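Local coordinates for protein muconate lactonizing enzyme (Corynebacterium glutamicum, PDB 3I4K) that belongs to the enolase superfamily, pairing an N-terminal capping domain with a modified TIM barrel that holds a magnesium ion at the ends of its strands, at residues T229-L234 against D251-T256; W142-L147 against F168-G173; G301-E306 against T328-P333; V124-L129 against P358-D363. One frame throughout, in Å; residues are numbered along the deposited sequence.

Contact 1: residues T229-L234 against D251-T256. With MG (magnesium ion), chain J.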
loop_
_atom_site.group_PDB
_atom_site.type_symbol
_atom_site.label_atom_id
_atom_site.label_comp_id
_atom_site.label_asym_id
_atom_site.label_seq_id
_atom_site.Cartn_x
_atom_site.Cartn_y
_atom_site.Cartn_z
ATOM N N THR A 229 -6.480 -3.868 26.994
ATOM C CA THR A 229 -7.853 -4.342 27.042
ATOM C C THR A 229 -8.347 -5.053 25.767
ATOM O O THR A 229 -7.666 -5.064 24.743
ATOM C CB THR A 229 -8.745 -3.144 27.353
ATOM O OG1 THR A 229 -8.410 -2.081 26.458
ATOM C CG2 THR A 229 -8.507 -2.666 28.781
ATOM N N PRO A 230 -9.555 -5.641 25.816
ATOM C CA PRO A 230 -10.141 -6.364 24.681
ATOM C C PRO A 230 -10.008 -5.709 23.300
ATOM O O PRO A 230 -10.209 -4.499 23.147
ATOM C CB PRO A 230 -11.596 -6.547 25.110
ATOM C CG PRO A 230 -11.478 -6.700 26.597
ATOM C CD PRO A 230 -10.502 -5.599 26.947
ATOM N N ALA A 231 -9.695 -6.531 22.300
ATOM C CA ALA A 231 -9.499 -6.077 20.917
ATOM C C ALA A 231 -10.661 -5.298 20.316
ATOM O O ALA A 231 -10.461 -4.370 19.529
ATOM C CB ALA A 231 -9.198 -7.265 20.022
ATOM N N ASP A 232 -11.877 -5.682 20.683
ATOM C CA ASP A 232 -13.060 -5.034 20.143
ATOM C C ASP A 232 -13.397 -3.664 20.719
ATOM O O ASP A 232 -14.089 -2.880 20.072
ATOM C CB ASP A 232 -14.272 -5.942 20.341
ATOM C CG ASP A 232 -14.501 -6.281 21.802
ATOM O OD1 ASP A 232 -14.199 -7.425 22.198
ATOM O OD2 ASP A 232 -14.973 -5.399 22.561
ATOM N N ASP A 233 -12.904 -3.367 21.916
ATOM C CA ASP A 233 -13.240 -2.109 22.594
ATOM C C ASP A 233 -12.324 -0.944 22.263
ATOM O O ASP A 233 -11.463 -0.560 23.067
ATOM C CB ASP A 233 -13.253 -2.355 24.105
ATOM C CG ASP A 233 -13.987 -1.270 24.881
ATOM O OD1 ASP A 233 -14.471 -0.297 24.257
ATOM O OD2 ASP A 233 -14.082 -1.403 26.127
ATOM N N LEU A 234 -12.509 -0.360 21.084
ATOM C CA LEU A 234 -11.659 0.756 20.683
ATOM C C LEU A 234 -11.913 1.988 21.554
ATOM O O LEU A 234 -10.985 2.745 21.851
ATOM C CB LEU A 234 -11.886 1.100 19.200
ATOM C CG LEU A 234 -11.726 -0.064 18.216
ATOM C CD1 LEU A 234 -11.821 0.467 16.788
ATOM C CD2 LEU A 234 -10.382 -0.769 18.441
ATOM N N ASP A 251 -2.730 -3.807 19.048
ATOM C CA ASP A 251 -2.157 -5.044 18.551
ATOM C C ASP A 251 -3.293 -5.977 18.147
ATOM O O ASP A 251 -3.620 -6.065 16.971
ATOM C CB ASP A 251 -1.275 -5.696 19.624
ATOM C CG ASP A 251 -0.460 -6.866 19.086
ATOM O OD1 ASP A 251 -0.667 -7.261 17.915
ATOM O OD2 ASP A 251 0.380 -7.394 19.850
ATOM N N GLU A 252 -3.924 -6.659 19.106
ATOM C CA GLU A 252 -5.015 -7.553 18.723
ATOM C C GLU A 252 -6.180 -6.805 18.090
ATOM O O GLU A 252 -6.977 -7.406 17.377
ATOM C CB GLU A 252 -5.519 -8.414 19.897
ATOM C CG GLU A 252 -5.049 -8.026 21.283
ATOM C CD GLU A 252 -3.624 -8.450 21.598
ATOM O OE1 GLU A 252 -3.404 -9.549 22.154
ATOM O OE2 GLU A 252 -2.715 -7.667 21.296
ATOM N N SER A 253 -6.292 -5.503 18.342
ATOM C CA SER A 253 -7.367 -4.724 17.737
ATOM C C SER A 253 -7.140 -4.507 16.240
ATOM O O SER A 253 -8.085 -4.200 15.513
ATOM C CB SER A 253 -7.493 -3.340 18.393
ATOM O OG SER A 253 -8.024 -3.416 19.701
ATOM N N VAL A 254 -5.903 -4.652 15.771
ATOM C CA VAL A 254 -5.627 -4.419 14.352
ATOM C C VAL A 254 -4.914 -5.547 13.612
ATOM O O VAL A 254 -3.712 -5.716 13.749
ATOM C CB VAL A 254 -4.781 -3.121 14.134
ATOM C CG1 VAL A 254 -4.481 -2.932 12.634
ATOM C CG2 VAL A 254 -5.527 -1.898 14.682
ATOM N N TRP A 255 -5.670 -6.297 12.818
ATOM C CA TRP A 255 -5.124 -7.382 12.000
ATOM C C TRP A 255 -5.281 -6.987 10.518
ATOM O O TRP A 255 -4.383 -7.197 9.699
ATOM C CB TRP A 255 -5.924 -8.675 12.169
ATOM C CG TRP A 255 -5.893 -9.391 13.474
ATOM C CD1 TRP A 255 -6.006 -8.855 14.720
ATOM C CD2 TRP A 255 -5.963 -10.815 13.640
ATOM N NE1 TRP A 255 -6.164 -9.858 15.658
ATOM C CE2 TRP A 255 -6.142 -11.071 15.017
ATOM C CE3 TRP A 255 -5.903 -11.898 12.752
ATOM C CZ2 TRP A 255 -6.267 -12.370 15.530
ATOM C CZ3 TRP A 255 -6.028 -13.193 13.262
ATOM C CH2 TRP A 255 -6.209 -13.415 14.639
ATOM N N THR A 256 -6.445 -6.435 10.189
ATOM C CA THR A 256 -6.780 -6.058 8.816
ATOM C C THR A 256 -6.828 -4.548 8.531
ATOM O O THR A 256 -6.921 -3.735 9.449
ATOM C CB THR A 256 -8.155 -6.631 8.443
ATOM O OG1 THR A 256 -9.175 -5.844 9.068
ATOM C CG2 THR A 256 -8.294 -8.077 8.939
HETATM MG MG MG J . 1.215 -7.478 21.686
HETATM O O HOH W 1 -0.687 -7.165 22.508
#
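Beside the magnesium site at the mouth of the barrel, the loops that follow strands 224-226 and 247-250 lean on each other where S253 meets A231. The hydroxyl does the holding: S253 OG donates to A231 O over 2.6 Å. It comes at the carbonyl from the side, with a C=O...donor angle of 112° and only a modest tilt out of the carbonyl plane. With OG anti to the carbonyl carbon (chi1 -72°), the hydroxyl stays beside its own backbone N and faces the other loop; it is also bonded to Q227 NE2, so it is gripped twice. L234 CD2 packs on the same group, 3.8 Å from S253 OG. On the other flank A231 CB rests 3.5 Å from E252 O, and E252 CB points toward A231 too, but the chain bends at chi2 (-77°) and carries the carboxylate back toward the metal. There D251 OD2 binds magnesium at 2.0 Å, beside E226 and D200, while a water on the magnesium sits doubtfully close to E252 OE2. K278 pairs with D251 OD1. The arrangement is that of the enolase superfamily, where acidic groups at successive strand ends collect one magnesium ion.

Contact 2: residues W142-L147 against F168-G173. With ACY (acetic acid), chain I.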
loop_
_atom_site.group_PDB
_atom_site.type_symbol
_atom_site.label_atom_id
_atom_site.label_comp_id
_atom_site.label_asym_id
_atom_site.label_seq_id
_atom_site.Cartn_x
_atom_site.Cartn_y
_atom_site.Cartn_z
ATOM N N TRP A 142 13.310 -4.790 23.367
ATOM C CA TRP A 142 13.368 -6.135 23.936
ATOM C C TRP A 142 12.167 -6.361 24.849
ATOM O O TRP A 142 11.908 -5.570 25.756
ATOM C CB TRP A 142 14.687 -6.343 24.713
ATOM C CG TRP A 142 14.810 -7.706 25.376
ATOM C CD1 TRP A 142 14.640 -7.990 26.705
ATOM C CD2 TRP A 142 15.077 -8.964 24.730
ATOM N NE1 TRP A 142 14.782 -9.344 26.924
ATOM C CE2 TRP A 142 15.049 -9.964 25.733
ATOM C CE3 TRP A 142 15.334 -9.343 23.405
ATOM C CZ2 TRP A 142 15.270 -11.322 25.450
ATOM C CZ3 TRP A 142 15.556 -10.703 23.121
ATOM C CH2 TRP A 142 15.520 -11.670 24.144
ATOM N N ALA A 143 11.430 -7.437 24.592
ATOM C CA ALA A 143 10.252 -7.764 25.389
ATOM C C ALA A 143 10.543 -8.873 26.402
ATOM O O ALA A 143 11.156 -9.889 26.079
ATOM C CB ALA A 143 9.105 -8.189 24.476
ATOM N N LEU A 144 10.109 -8.662 27.632
ATOM C CA LEU A 144 10.287 -9.657 28.672
ATOM C C LEU A 144 8.934 -10.298 28.931
ATOM O O LEU A 144 7.924 -9.599 29.035
ATOM C CB LEU A 144 10.775 -9.015 29.975
ATOM C CG LEU A 144 12.176 -8.412 30.069
ATOM C CD1 LEU A 144 12.186 -7.029 29.422
ATOM C CD2 LEU A 144 12.581 -8.315 31.535
ATOM N N GLY A 145 8.900 -11.625 29.015
ATOM C CA GLY A 145 7.647 -12.291 29.323
ATOM C C GLY A 145 7.372 -11.934 30.775
ATOM O O GLY A 145 8.165 -11.207 31.377
ATOM N N VAL A 146 6.271 -12.414 31.349
ATOM C CA VAL A 146 5.976 -12.094 32.739
ATOM C C VAL A 146 7.071 -12.715 33.610
ATOM O O VAL A 146 7.303 -13.919 33.564
ATOM C CB VAL A 146 4.572 -12.611 33.151
ATOM C CG1 VAL A 146 4.441 -14.088 32.833
ATOM C CG2 VAL A 146 4.334 -12.353 34.637
ATOM N N LEU A 147 7.759 -11.871 34.376
ATOM C CA LEU A 147 8.862 -12.303 35.238
ATOM C C LEU A 147 8.808 -11.590 36.575
ATOM O O LEU A 147 8.307 -10.475 36.668
ATOM C CB LEU A 147 10.215 -11.946 34.608
ATOM C CG LEU A 147 10.676 -12.523 33.274
ATOM C CD1 LEU A 147 11.665 -11.565 32.624
ATOM C CD2 LEU A 147 11.308 -13.884 33.503
ATOM N N PHE A 168 12.462 -1.318 26.422
ATOM C CA PHE A 168 12.010 -2.614 26.907
ATOM C C PHE A 168 10.490 -2.686 27.059
ATOM O O PHE A 168 9.849 -1.745 27.524
ATOM C CB PHE A 168 12.687 -2.912 28.247
ATOM C CG PHE A 168 14.162 -3.138 28.131
ATOM C CD1 PHE A 168 14.660 -4.390 27.769
ATOM C CD2 PHE A 168 15.057 -2.091 28.335
ATOM C CE1 PHE A 168 16.027 -4.595 27.609
ATOM C CE2 PHE A 168 16.423 -2.284 28.177
ATOM C CZ PHE A 168 16.910 -3.538 27.813
ATOM N N LYS A 169 9.933 -3.821 26.659
ATOM C CA LYS A 169 8.497 -4.073 26.736
ATOM C C LYS A 169 8.243 -5.167 27.783
ATOM O O LYS A 169 8.809 -6.266 27.698
ATOM C CB LYS A 169 7.997 -4.512 25.362
ATOM C CG LYS A 169 6.580 -5.036 25.301
ATOM C CD LYS A 169 6.295 -5.497 23.883
ATOM C CE LYS A 169 5.108 -6.414 23.811
ATOM N NZ LYS A 169 4.787 -6.708 22.390
ATOM N N LEU A 170 7.396 -4.857 28.764
ATOM C CA LEU A 170 7.057 -5.786 29.844
ATOM C C LEU A 170 5.651 -6.374 29.709
ATOM O O LEU A 170 4.652 -5.654 29.814
ATOM C CB LEU A 170 7.151 -5.067 31.190
ATOM C CG LEU A 170 8.491 -4.419 31.533
ATOM C CD1 LEU A 170 8.336 -3.479 32.710
ATOM C CD2 LEU A 170 9.491 -5.508 31.838
ATOM N N LYS A 171 5.570 -7.682 29.484
ATOM C CA LYS A 171 4.278 -8.340 29.364
ATOM C C LYS A 171 3.634 -8.379 30.754
ATOM O O LYS A 171 4.330 -8.485 31.759
ATOM C CB LYS A 171 4.454 -9.763 28.808
ATOM C CG LYS A 171 4.797 -9.820 27.309
ATOM C CD LYS A 171 5.246 -11.217 26.865
ATOM C CE LYS A 171 5.259 -11.388 25.338
ATOM N NZ LYS A 171 6.205 -10.523 24.569
HETATM N N MSE A 172 2.310 -8.265 30.802
HETATM C CA MSE A 172 1.557 -8.286 32.054
HETATM C C MSE A 172 0.283 -9.082 31.822
HETATM O O MSE A 172 0.051 -9.587 30.731
HETATM C CB MSE A 172 1.142 -6.877 32.472
HETATM C CG MSE A 172 2.249 -5.853 32.569
HETATM SE SE MSE A 172 1.504 -4.120 33.092
HETATM C CE MSE A 172 1.120 -4.508 34.963
ATOM N N GLY A 173 -0.555 -9.173 32.848
ATOM C CA GLY A 173 -1.812 -9.879 32.681
ATOM C C GLY A 173 -1.971 -11.156 33.469
ATOM O O GLY A 173 -3.049 -11.753 33.465
HETATM C C ACY I . 2.476 -9.744 21.226
HETATM O O ACY I . 1.307 -9.803 21.570
HETATM O OXT ACY I . 3.070 -8.559 21.075
HETATM C CH3 ACY I . 3.265 -11.001 20.963
#
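K169 and A143 stand side by side on the same face of two parallel strands, and the lysine can be followed outward along its neighbour. Its CB lies 3.9 Å from A143 CB. With CG anti to the backbone N (chi1 170°), CG and CD run on past that same methyl group, CD still 3.9 Å from A143 CB. The rest of the chain is extended and leaves the alanine behind, so that NZ reaches a bound acetic acid, with NZ to OXT at 2.8 Å; it is also in a salt bridge with E226, a magnesium ligand. These strands, 137-144 and 167-171, are joined by helix 149-163 in a beta-alpha-beta crossover of the barrel. Three backbone bonds tie them, the tightest from L144 N to K169 O at 2.7 Å. On the face toward that helix, W142 and F168 meet rim to rim with planes at 79°, F168 CD1 lying 3.6 Å from W142 CB, while W142 NE1 is bonded to E155. Next along, L144 and L170 point the same way, and L144 CD1 touches L170 CD2 at 3.9 Å. K171 runs extended past G145, CD 3.6 Å from G145 CA, and chi4 turns NZ to A143 CB.

Contact 3: residues G301-E306 against T328-P333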
loop_
_atom_site.group_PDB
_atom_site.type_symbol
_atom_site.label_atom_id
_atom_site.label_comp_id
_atom_site.label_asym_id
_atom_site.label_seq_id
_atom_site.Cartn_x
_atom_site.Cartn_y
_atom_site.Cartn_z
ATOM N N GLY A 301 7.502 -2.027 14.205
ATOM C CA GLY A 301 7.820 -3.297 13.571
ATOM C C GLY A 301 7.621 -4.379 14.623
ATOM O O GLY A 301 8.587 -4.854 15.223
ATOM N N ALA A 302 6.362 -4.766 14.845
ATOM C CA ALA A 302 6.013 -5.764 15.854
ATOM C C ALA A 302 6.273 -7.216 15.449
ATOM O O ALA A 302 6.366 -7.554 14.263
ATOM C CB ALA A 302 4.535 -5.589 16.274
ATOM N N THR A 303 6.353 -8.076 16.456
ATOM C CA THR A 303 6.629 -9.488 16.235
ATOM C C THR A 303 5.609 -10.413 16.867
ATOM O O THR A 303 5.023 -10.105 17.908
ATOM C CB THR A 303 8.023 -9.869 16.792
ATOM O OG1 THR A 303 8.323 -11.220 16.442
ATOM C CG2 THR A 303 8.062 -9.723 18.305
ATOM N N SER A 304 5.389 -11.542 16.203
ATOM C CA SER A 304 4.486 -12.568 16.692
ATOM C C SER A 304 5.426 -13.659 17.202
ATOM O O SER A 304 5.045 -14.831 17.301
ATOM C CB SER A 304 3.634 -13.115 15.549
ATOM O OG SER A 304 2.686 -12.158 15.125
ATOM N N LEU A 305 6.652 -13.241 17.528
ATOM C CA LEU A 305 7.711 -14.137 17.981
ATOM C C LEU A 305 8.044 -15.093 16.845
ATOM O O LEU A 305 8.052 -16.317 17.018
ATOM C CB LEU A 305 7.288 -14.920 19.228
ATOM C CG LEU A 305 7.644 -14.335 20.599
ATOM C CD1 LEU A 305 8.173 -12.904 20.497
ATOM C CD2 LEU A 305 6.400 -14.399 21.473
ATOM N N GLU A 306 8.302 -14.516 15.674
ATOM C CA GLU A 306 8.653 -15.299 14.493
ATOM C C GLU A 306 10.033 -15.908 14.656
ATOM O O GLU A 306 10.863 -15.401 15.422
ATOM C CB GLU A 306 8.690 -14.426 13.228
ATOM C CG GLU A 306 7.364 -13.803 12.800
ATOM C CD GLU A 306 7.028 -12.534 13.560
ATOM O OE1 GLU A 306 7.856 -12.082 14.378
ATOM O OE2 GLU A 306 5.933 -11.987 13.328
ATOM N N THR A 328 11.223 -1.304 16.114
ATOM C CA THR A 328 10.649 -2.644 16.038
ATOM C C THR A 328 10.925 -3.418 17.334
ATOM O O THR A 328 11.510 -2.892 18.277
ATOM C CB THR A 328 11.305 -3.470 14.911
ATOM O OG1 THR A 328 12.581 -3.947 15.370
ATOM C CG2 THR A 328 11.530 -2.618 13.654
ATOM N N GLU A 329 10.490 -4.672 17.352
ATOM C CA GLU A 329 10.713 -5.588 18.471
ATOM C C GLU A 329 10.983 -6.933 17.805
ATOM O O GLU A 329 10.547 -7.980 18.280
ATOM C CB GLU A 329 9.474 -5.691 19.373
ATOM C CG GLU A 329 8.172 -5.928 18.624
ATOM C CD GLU A 329 7.033 -6.390 19.523
ATOM O OE1 GLU A 329 7.046 -6.077 20.733
ATOM O OE2 GLU A 329 6.117 -7.064 19.003
ATOM N N LEU A 330 11.702 -6.888 16.688
ATOM C CA LEU A 330 12.016 -8.093 15.924
ATOM C C LEU A 330 13.236 -8.805 16.503
ATOM O O LEU A 330 14.311 -8.819 15.900
ATOM C CB LEU A 330 12.246 -7.724 14.454
ATOM C CG LEU A 330 11.000 -7.205 13.731
ATOM C CD1 LEU A 330 11.365 -6.758 12.325
ATOM C CD2 LEU A 330 9.941 -8.300 13.675
ATOM N N PHE A 331 13.033 -9.398 17.679
ATOM C CA PHE A 331 14.068 -10.104 18.422
ATOM C C PHE A 331 13.811 -11.607 18.480
ATOM O O PHE A 331 14.575 -12.349 19.097
ATOM C CB PHE A 331 14.115 -9.554 19.843
ATOM C CG PHE A 331 12.841 -9.770 20.618
ATOM C CD1 PHE A 331 12.554 -11.005 21.192
ATOM C CD2 PHE A 331 11.912 -8.739 20.753
ATOM C CE1 PHE A 331 11.360 -11.215 21.894
ATOM C CE2 PHE A 331 10.714 -8.937 21.449
ATOM C CZ PHE A 331 10.439 -10.174 22.019
ATOM N N GLY A 332 12.728 -12.045 17.846
ATOM C CA GLY A 332 12.372 -13.454 17.841
ATOM C C GLY A 332 13.555 -14.409 17.865
ATOM O O GLY A 332 13.705 -15.186 18.817
ATOM N N PRO A 333 14.418 -14.371 16.830
ATOM C CA PRO A 333 15.600 -15.230 16.715
ATOM C C PRO A 333 16.418 -15.350 18.000
ATOM O O PRO A 333 16.933 -16.425 18.312
ATOM C CB PRO A 333 16.384 -14.577 15.581
ATOM C CG PRO A 333 15.283 -14.068 14.690
ATOM C CD PRO A 333 14.342 -13.438 15.691
HETATM O O HOH W 2 11.090 -11.518 15.593
#
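E329 and T303 lie slantwise to one another, the carboxylate of the first reaching the backbone of the second. E329 CG sits between its own backbone N and carbonyl carbon (chi1 49°), and the chain then runs extended past A302, with CG 3.5 Å from A302 CA. At its tip OE2 accepts from T303 N over 2.8 Å, almost straight at 174°, on the anti lone pair; the methyl T303 CG2 lies alongside, 3.4 Å from that OE2. At the base of the side chain, E329 N donates to G301 O at 2.9 Å, a bridge between the ends of strands 298-301 and 327-328. G301 lies close against T328, with G301 CA 3.8 Å from T328 CA. L330 comes in from the other flank, CD2 3.7 Å from A302 O. F331 is set obliquely to L305, whose CD1 is 3.9 Å from F331 CZ, and its ring also meets that of W142. G332 packs its CA against E306 O at 3.5 Å. The buried E329 carboxylate thus has both oxygens engaged, OE2 by the T303 amide and OE1 by a salt bridge with K169, an arrangement that restrains its rotation in a pocket near the metal.

Contact 4: residues V124-L129 against P358-D363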
loop_
_atom_site.group_PDB
_atom_site.type_symbol
_atom_site.label_atom_id
_atom_site.label_comp_id
_atom_site.label_asym_id
_atom_site.label_seq_id
_atom_site.Cartn_x
_atom_site.Cartn_y
_atom_site.Cartn_z
ATOM N N VAL A 124 17.122 -11.088 -6.212
ATOM C CA VAL A 124 17.070 -9.824 -5.483
ATOM C C VAL A 124 16.519 -10.059 -4.081
ATOM O O VAL A 124 15.941 -11.108 -3.804
ATOM C CB VAL A 124 16.138 -8.811 -6.185
ATOM C CG1 VAL A 124 16.658 -8.488 -7.566
ATOM C CG2 VAL A 124 14.727 -9.378 -6.265
ATOM N N PRO A 125 16.705 -9.088 -3.170
ATOM C CA PRO A 125 16.194 -9.226 -1.801
ATOM C C PRO A 125 14.666 -9.164 -1.891
ATOM O O PRO A 125 14.124 -8.701 -2.899
ATOM C CB PRO A 125 16.748 -7.990 -1.094
ATOM C CG PRO A 125 17.942 -7.599 -1.921
ATOM C CD PRO A 125 17.483 -7.848 -3.318
ATOM N N VAL A 126 13.965 -9.619 -0.861
ATOM C CA VAL A 126 12.508 -9.555 -0.890
ATOM C C VAL A 126 12.027 -8.097 -0.880
ATOM O O VAL A 126 10.979 -7.781 -1.444
ATOM C CB VAL A 126 11.898 -10.305 0.310
ATOM C CG1 VAL A 126 10.530 -9.736 0.645
ATOM C CG2 VAL A 126 11.777 -11.794 -0.017
ATOM N N ARG A 127 12.798 -7.212 -0.252
ATOM C CA ARG A 127 12.435 -5.796 -0.164
ATOM C C ARG A 127 12.395 -5.081 -1.515
ATOM O O ARG A 127 11.733 -4.056 -1.659
ATOM C CB ARG A 127 13.408 -5.054 0.747
ATOM C CG ARG A 127 14.838 -5.116 0.261
ATOM C CD ARG A 127 15.763 -4.325 1.142
ATOM N NE ARG A 127 17.129 -4.372 0.641
ATOM C CZ ARG A 127 17.920 -5.434 0.742
ATOM N NH1 ARG A 127 17.477 -6.535 1.337
ATOM N NH2 ARG A 127 19.146 -5.398 0.236
ATOM N N ASP A 128 13.119 -5.601 -2.498
ATOM C CA ASP A 128 13.120 -4.976 -3.813
ATOM C C ASP A 128 11.806 -5.261 -4.541
ATOM O O ASP A 128 11.580 -4.771 -5.642
ATOM C CB ASP A 128 14.306 -5.459 -4.651
ATOM C CG ASP A 128 15.624 -4.860 -4.197
ATOM O OD1 ASP A 128 15.626 -3.941 -3.343
ATOM O OD2 ASP A 128 16.667 -5.307 -4.710
ATOM N N LEU A 129 10.945 -6.070 -3.933
ATOM C CA LEU A 129 9.648 -6.349 -4.531
ATOM C C LEU A 129 8.641 -5.500 -3.764
ATOM O O LEU A 129 7.454 -5.447 -4.106
ATOM C CB LEU A 129 9.277 -7.826 -4.393
ATOM C CG LEU A 129 10.150 -8.868 -5.097
ATOM C CD1 LEU A 129 9.502 -10.236 -4.970
ATOM C CD2 LEU A 129 10.315 -8.500 -6.555
ATOM N N PRO A 358 19.813 -12.348 -1.539
ATOM C CA PRO A 358 18.568 -12.724 -2.214
ATOM C C PRO A 358 17.486 -13.210 -1.252
ATOM O O PRO A 358 17.774 -13.558 -0.104
ATOM C CB PRO A 358 19.025 -13.818 -3.175
ATOM C CG PRO A 358 20.130 -14.476 -2.409
ATOM C CD PRO A 358 20.896 -13.285 -1.883
ATOM N N GLY A 359 16.245 -13.241 -1.735
ATOM C CA GLY A 359 15.138 -13.691 -0.908
ATOM C C GLY A 359 15.081 -12.939 0.406
ATOM O O GLY A 359 15.318 -11.730 0.431
ATOM N N LEU A 360 14.779 -13.640 1.498
ATOM C CA LEU A 360 14.712 -12.988 2.803
ATOM C C LEU A 360 16.092 -12.543 3.267
ATOM O O LEU A 360 16.214 -11.779 4.224
ATOM C CB LEU A 360 14.106 -13.919 3.861
ATOM C CG LEU A 360 12.597 -14.185 3.907
ATOM C CD1 LEU A 360 11.835 -12.936 3.497
ATOM C CD2 LEU A 360 12.249 -15.326 2.996
ATOM N N GLY A 361 17.128 -13.018 2.582
ATOM C CA GLY A 361 18.487 -12.663 2.955
ATOM C C GLY A 361 19.038 -13.687 3.927
ATOM O O GLY A 361 20.047 -13.462 4.602
ATOM N N VAL A 362 18.362 -14.825 4.007
ATOM C CA VAL A 362 18.791 -15.883 4.901
ATOM C C VAL A 362 18.277 -17.226 4.385
ATOM O O VAL A 362 17.130 -17.339 3.954
ATOM C CB VAL A 362 18.294 -15.609 6.335
ATOM C CG1 VAL A 362 16.852 -16.055 6.502
ATOM C CG2 VAL A 362 19.214 -16.273 7.319
ATOM N N ASP A 363 19.140 -18.239 4.412
ATOM C CA ASP A 363 18.775 -19.565 3.918
ATOM C C ASP A 363 18.491 -20.530 5.055
ATOM O O ASP A 363 19.034 -20.389 6.143
ATOM C CB ASP A 363 19.897 -20.126 3.046
ATOM C CG ASP A 363 20.727 -19.040 2.398
ATOM O OD1 ASP A 363 21.628 -18.496 3.073
ATOM O OD2 ASP A 363 20.467 -18.720 1.221
#
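V126 and G359 carry this contact, with V124 next, and they do so around a type II' beta turn that runs from P358 to G361. G359 takes the second place of the turn, with the positive phi (53°) that favours glycine, and presents both its N and its O to the other loop. G359 N donates to V124 O at 3.0 Å; V126 N donates to G359 O at 2.8 Å, arriving well above the carbonyl plane. Together they make a single bridge of backbones around P125, joining the loop after helix 104-121 to the loop after strand 351-353, far apart in the chain.

V126 adds its side chain to these bonds. Its CB points toward the turn, and CG2, anti to the carbonyl carbon, lies over the peptide that G359 begins, 3.5 Å from G359 C. The same methyl then meets L360 CD1 at 3.7 Å. L360 starts out away from V126 but its end swings back, and it also touches A312 and A313 of helix 308-320, while its backbone N is bonded to D116.

V124 takes part through its carbonyl, which also has P358 CA beside it at 3.5 Å; its side chain turns away and packs on L122 of the second subunit, so this loop is also part of the dimer interface. D128 likewise packs on W118 of that subunit. At the near end of the turn, P358 CB lies 4.2 Å from V124 O.

In the fold
Contact 4 opens first, at 124-129, and closes last, at 358-363, some 230 residues on; the other three fall within that span and follow one another without crossing. Contact 2 closes the first crossover of the barrel, contact 1 then joins the loops after two later strands around helix 234-244, and contact 3 closes over helix 308-320. Contacts 2 and 3 touch, A143 packing on F331, which brings the early strands up against the last part of the barrel. Contact 1 comes within about 5 Å of contact 2, nearest atoms, across the metal pocket. Contact 4 lies some 31 Å from both contacts 1 and 2, between centres, beside the dimer interface.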